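Alginate biosynthesis protein AlgX (Pseudomonas aeruginosa, PDB 4KNC) takes part in O-acetylation of the exopolysaccharide alginate in the periplasm and protects the polymer from degradation as it crosses that compartment. Local coordinates at residues Arg71-Arg76 against Gln312-Val317; Ser275-Tyr280 against Leu294-Ala299. All blocks are in the same frame, centred on the assembly; numbering follows the deposited sequence.

Contact 1. Residues Arg71-Arg76 against Gln312-Val317; sequences RDELKR and QAMPLV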
# COMPACT_ATOMS: atom_id res chain seq x y z
N ARG A 71 -8.11 -11.20 -2.77
CA ARG A 71 -7.48 -11.93 -3.87
C ARG A 71 -8.54 -12.56 -4.77
O ARG A 71 -8.44 -12.50 -6.00
CB ARG A 71 -6.50 -12.99 -3.35
CG ARG A 71 -5.83 -13.85 -4.43
CD ARG A 71 -6.65 -15.12 -4.73
NE ARG A 71 -6.07 -15.93 -5.80
CZ ARG A 71 -6.77 -16.76 -6.56
NH1 ARG A 71 -8.08 -16.87 -6.37
NH2 ARG A 71 -6.17 -17.47 -7.51
N ASP A 72 -9.55 -13.17 -4.16
CA ASP A 72 -10.58 -13.87 -4.93
C ASP A 72 -11.41 -12.90 -5.74
O ASP A 72 -11.64 -13.11 -6.92
CB ASP A 72 -11.48 -14.70 -4.03
CG ASP A 72 -10.81 -15.96 -3.55
OD1 ASP A 72 -9.85 -16.41 -4.22
OD2 ASP A 72 -11.25 -16.51 -2.53
N GLU A 73 -11.86 -11.83 -5.10
CA GLU A 73 -12.57 -10.79 -5.83
C GLU A 73 -11.76 -10.30 -7.05
O GLU A 73 -12.29 -10.21 -8.15
CB GLU A 73 -12.94 -9.63 -4.91
CG GLU A 73 -13.98 -8.69 -5.47
CD GLU A 73 -15.30 -9.38 -5.77
OE1 GLU A 73 -15.56 -10.48 -5.23
OE2 GLU A 73 -16.09 -8.82 -6.55
N LEU A 74 -10.47 -10.02 -6.85
CA LEU A 74 -9.62 -9.62 -7.97
C LEU A 74 -9.55 -10.69 -9.07
O LEU A 74 -9.67 -10.38 -10.26
CB LEU A 74 -8.22 -9.27 -7.49
CG LEU A 74 -8.14 -7.97 -6.67
CD1 LEU A 74 -6.83 -7.90 -5.92
CD2 LEU A 74 -8.31 -6.77 -7.59
N LYS A 75 -9.34 -11.94 -8.66
CA LYS A 75 -9.30 -13.08 -9.59
C LYS A 75 -10.57 -13.22 -10.43
O LYS A 75 -10.51 -13.56 -11.62
CB LYS A 75 -9.03 -14.38 -8.84
CG LYS A 75 -8.85 -15.57 -9.76
CD LYS A 75 -7.72 -15.31 -10.74
CE LYS A 75 -7.55 -16.47 -11.72
NZ LYS A 75 -7.01 -17.68 -11.02
N ARG A 76 -11.73 -12.96 -9.83
CA ARG A 76 -12.99 -13.02 -10.57
C ARG A 76 -12.99 -12.02 -11.71
O ARG A 76 -13.63 -12.23 -12.73
CB ARG A 76 -14.18 -12.70 -9.67
CG ARG A 76 -14.59 -13.78 -8.69
CD ARG A 76 -16.04 -13.58 -8.25
NE ARG A 76 -16.34 -12.21 -7.83
CZ ARG A 76 -16.96 -11.31 -8.59
NH1 ARG A 76 -17.18 -10.08 -8.14
NH2 ARG A 76 -17.35 -11.63 -9.82
N GLN A 312 -13.51 -0.78 1.69
CA GLN A 312 -13.35 0.00 0.47
C GLN A 312 -12.86 -0.88 -0.69
O GLN A 312 -13.44 -0.87 -1.78
CB GLN A 312 -12.36 1.15 0.72
CG GLN A 312 -12.84 2.17 1.73
CD GLN A 312 -11.76 3.14 2.11
OE1 GLN A 312 -11.47 4.09 1.37
NE2 GLN A 312 -11.13 2.90 3.26
N ALA A 313 -11.80 -1.65 -0.46
CA ALA A 313 -11.17 -2.40 -1.55
C ALA A 313 -12.12 -3.38 -2.22
O ALA A 313 -12.16 -3.43 -3.45
CB ALA A 313 -9.91 -3.10 -1.07
N MET A 314 -12.90 -4.12 -1.43
CA MET A 314 -13.81 -5.12 -1.99
C MET A 314 -14.80 -4.55 -3.03
O MET A 314 -14.78 -4.98 -4.18
CB MET A 314 -14.54 -5.92 -0.89
CG MET A 314 -13.63 -6.84 -0.10
SD MET A 314 -12.97 -8.18 -1.12
CE MET A 314 -14.36 -9.32 -1.04
N PRO A 315 -15.63 -3.56 -2.65
CA PRO A 315 -16.55 -3.02 -3.66
C PRO A 315 -15.85 -2.20 -4.74
O PRO A 315 -16.44 -1.98 -5.79
CB PRO A 315 -17.46 -2.11 -2.84
CG PRO A 315 -16.60 -1.69 -1.68
CD PRO A 315 -15.84 -2.92 -1.33
N LEU A 316 -14.63 -1.74 -4.48
CA LEU A 316 -13.90 -0.98 -5.48
C LEU A 316 -13.51 -1.83 -6.70
O LEU A 316 -13.34 -1.30 -7.81
CB LEU A 316 -12.66 -0.32 -4.87
CG LEU A 316 -12.94 1.02 -4.19
CD1 LEU A 316 -11.68 1.54 -3.53
CD2 LEU A 316 -13.47 2.00 -5.22
N VAL A 317 -13.38 -3.13 -6.50
CA VAL A 317 -13.05 -4.02 -7.62
C VAL A 317 -14.05 -3.87 -8.77
O VAL A 317 -13.66 -3.90 -9.94
CB VAL A 317 -12.94 -5.49 -7.17
CG1 VAL A 317 -12.71 -6.41 -8.36
CG2 VAL A 317 -11.81 -5.64 -6.19

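Contact 2. Residues Ser275-Tyr280 against Leu294-Ala299; sequences SSLLAY and LIWEFA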
# COMPACT_ATOMS: atom_id res chain seq x y z
N SER A 275 -3.20 3.37 0.48
CA SER A 275 -3.59 4.49 -0.38
C SER A 275 -3.43 4.24 -1.88
O SER A 275 -4.31 4.56 -2.68
CB SER A 275 -2.85 5.76 0.05
OG SER A 275 -3.21 6.11 1.38
N SER A 276 -2.30 3.66 -2.27
CA SER A 276 -1.99 3.51 -3.68
C SER A 276 -2.99 2.59 -4.38
O SER A 276 -3.52 2.91 -5.44
CB SER A 276 -0.56 3.00 -3.87
OG SER A 276 -0.32 2.69 -5.22
N LEU A 277 -3.24 1.45 -3.76
CA LEU A 277 -4.17 0.48 -4.32
C LEU A 277 -5.62 1.01 -4.32
O LEU A 277 -6.36 0.81 -5.27
CB LEU A 277 -4.08 -0.84 -3.54
CG LEU A 277 -5.04 -1.99 -3.86
CD1 LEU A 277 -4.96 -2.37 -5.32
CD2 LEU A 277 -4.67 -3.17 -3.00
N LEU A 278 -6.01 1.71 -3.25
CA LEU A 278 -7.36 2.27 -3.21
C LEU A 278 -7.55 3.34 -4.30
O LEU A 278 -8.55 3.33 -5.01
CB LEU A 278 -7.67 2.85 -1.82
CG LEU A 278 -7.86 1.88 -0.64
CD1 LEU A 278 -8.34 2.63 0.62
CD2 LEU A 278 -8.84 0.75 -1.00
N ALA A 279 -6.59 4.25 -4.44
CA ALA A 279 -6.68 5.27 -5.48
C ALA A 279 -6.72 4.63 -6.86
O ALA A 279 -7.55 5.00 -7.70
CB ALA A 279 -5.53 6.27 -5.37
N TYR A 280 -5.83 3.67 -7.09
CA TYR A 280 -5.80 2.95 -8.37
C TYR A 280 -7.14 2.26 -8.70
O TYR A 280 -7.67 2.42 -9.80
CB TYR A 280 -4.66 1.92 -8.41
CG TYR A 280 -4.56 1.19 -9.73
CD1 TYR A 280 -4.55 1.89 -10.94
CD2 TYR A 280 -4.46 -0.19 -9.79
CE1 TYR A 280 -4.46 1.23 -12.16
CE2 TYR A 280 -4.36 -0.85 -10.99
CZ TYR A 280 -4.36 -0.14 -12.17
OH TYR A 280 -4.27 -0.82 -13.37
N LEU A 294 -1.48 -7.47 -11.01
CA LEU A 294 -1.39 -6.35 -10.09
C LEU A 294 -0.31 -6.65 -9.07
O LEU A 294 -0.40 -7.64 -8.33
CB LEU A 294 -2.74 -6.13 -9.38
CG LEU A 294 -2.82 -5.02 -8.32
CD1 LEU A 294 -2.53 -3.66 -8.93
CD2 LEU A 294 -4.21 -5.02 -7.68
N ILE A 295 0.73 -5.83 -9.05
CA ILE A 295 1.81 -5.99 -8.08
C ILE A 295 1.62 -5.02 -6.90
O ILE A 295 1.43 -3.82 -7.10
CB ILE A 295 3.18 -5.72 -8.72
CG1 ILE A 295 3.38 -6.61 -9.95
CG2 ILE A 295 4.31 -5.93 -7.72
CD1 ILE A 295 4.59 -6.18 -10.76
N TRP A 296 1.69 -5.53 -5.68
CA TRP A 296 1.38 -4.72 -4.51
C TRP A 296 2.53 -4.76 -3.53
O TRP A 296 2.83 -5.80 -2.96
CB TRP A 296 0.08 -5.24 -3.87
CG TRP A 296 -0.42 -4.44 -2.69
CD1 TRP A 296 -0.01 -3.20 -2.27
CD2 TRP A 296 -1.43 -4.87 -1.76
NE1 TRP A 296 -0.71 -2.83 -1.13
CE2 TRP A 296 -1.58 -3.84 -0.80
CE3 TRP A 296 -2.20 -6.02 -1.64
CZ2 TRP A 296 -2.48 -3.93 0.25
CZ3 TRP A 296 -3.11 -6.11 -0.59
CH2 TRP A 296 -3.24 -5.07 0.33
N GLU A 297 3.17 -3.61 -3.34
CA GLU A 297 4.38 -3.50 -2.54
C GLU A 297 4.14 -2.72 -1.23
O GLU A 297 3.60 -1.62 -1.25
CB GLU A 297 5.49 -2.83 -3.35
CG GLU A 297 6.69 -2.36 -2.52
CD GLU A 297 6.54 -0.90 -2.02
OE1 GLU A 297 6.67 -0.69 -0.79
OE2 GLU A 297 6.31 0.02 -2.84
N PHE A 298 4.55 -3.32 -0.12
CA PHE A 298 4.51 -2.66 1.19
C PHE A 298 5.47 -3.36 2.16
O PHE A 298 5.96 -4.46 1.87
CB PHE A 298 3.09 -2.65 1.75
CG PHE A 298 2.43 -4.00 1.80
CD1 PHE A 298 1.74 -4.50 0.70
CD2 PHE A 298 2.52 -4.79 2.95
CE1 PHE A 298 1.14 -5.76 0.74
CE2 PHE A 298 1.92 -6.05 2.99
CZ PHE A 298 1.23 -6.54 1.88
N ALA A 299 5.72 -2.73 3.30
CA ALA A 299 6.64 -3.27 4.29
C ALA A 299 5.95 -4.00 5.45
O ALA A 299 4.73 -4.11 5.50
CB ALA A 299 7.57 -2.18 4.83

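Contact 1. Residues Arg71-Arg76 against Gln312-Val317
Glu73 and Leu74, on the last turns of helix 61-76, meet Met314 in helix 307-316 and Val317 just after it in sequence. Just ahead of them, Arg71 and Asp72 form a pair on the flank of the helix turned from the partner: Arg71 NH1 donates to Asp72 OD1 at 2.8 Å, and Asp72 OD1 also has Arg68 as a partner, while Arg71 NE reaches the carbonyl of Gly125.

Glu73 and Val317 carry the larger shares of the contact, Glu73 with its methylenes. Its CB lies 4.1 Å from Met314 SD and equally near the terminal methyl; the methionine chain, bent at both chi2 and chi3, curls its thioether back to this spot. One carbon further out, Glu73 CG rests 3.8 Å from Val317 CB, the two side chains crossing obliquely. With CG anti to the backbone N (chi1 -165°), the glutamate reaches over the valine, and the bend at chi2 turns its carboxylate along its own helix. There Arg76 NE donates to Glu73 OE1 over 3.2 Å; the oxygen lies in the guanidinium plane, but the donor stands well above the carboxylate plane.

Leu74 adds a smaller, buried touch. Its CD2 lies 3.9 Å from Val317 CG2, the two side chains crossing at about a right angle. The same valine methyl also meets Glu73 CG, while Val317 CG1 sits 3.8 Å from the backbone O of Glu73.

The contact joins two helices of the SGNH hydrolase-like domain, and Met314 also touches Gln400 of strand 396-400 in the carbohydrate-binding module. Van der Waals packing alone holds the two segments together: Arg76 NE probably helps to balance the carboxylate of Glu73, while the methylenes of this partly exposed residue do the packing.

Contact 2. Residues Ser275-Tyr280 against Leu294-Ala299
Leu294, at the start of the segment on strand 293-298, meets two residues of helix 275-282 with its two methyls. Its CD2 abuts Leu277 CD1 at 3.6 Å, where the two leucines meet at a slant, and its CD1 lies 3.9 Å from Tyr280 CE2. The tyrosine and leucine chains run past each other in opposite directions. The CD1 methyl comes obliquely against the CD2-CE2 side of the phenol ring. Leu294 thus touches both Leu277 and Tyr280, three residues apart on the helix.

Two positions on, Trp296 receives the other branch of Leu277. The CD2 methyl of Leu277 stands over the six-membered ring, 3.7 Å from its centroid and only 6° off the normal, a well-centred CH-pi contact in which all six ring carbons lie at similar distances. Leu277 has its CG anti to the backbone N (chi1 175°), which carries the fork out from the helix and lets one methyl go to Leu294 and the other to the indole. The opposite face of the same ring is covered by Phe298, whose CE1 sits 3.6 Å above the Trp296 plane; the indole is therefore clamped between a methyl and an aromatic edge. Its NE1 donates to the carbonyl of Phe273, just before the helix, which should help to fix the rotation of the ring.

Helix and strand axes approach to 9.7 Å and run at 150°, close to antiparallel, as expected where a helix covers a parallel sheet on its return path between strands. Strand 293-298 lies between strands 80-85 and 237-240 in the central sheet of the SGNH hydrolase-like domain, and helix 275-282 packs on one face of it; Phe309 of helix 307-316 also touches Leu277.

The centres of the two contacts lie about 13 Å apart, and contact 2 is nested in the chain loop that contact 1 closes. Leu278 of helix 275-282 makes the main bridge: its CD2 is 3.9 Å from Leu316 CD1 and 3.8 Å from Ala313 N, and its CD1 packs against Gln312. A looser touch joins Leu74 CD1 to Leu294 CD2 at 4.3 Å. Helix 307-316 thus packs on both other helices, while Leu74 and Leu277 both reach Leu294 of strand 293-298. Both contacts stand away from the inferred catalytic residues Asp148, His150 and Ser243, but Glu297 on that strand hydrogen-bonds Thr242 and Ser245, on either side in sequence of the inferred nucleophile Ser243.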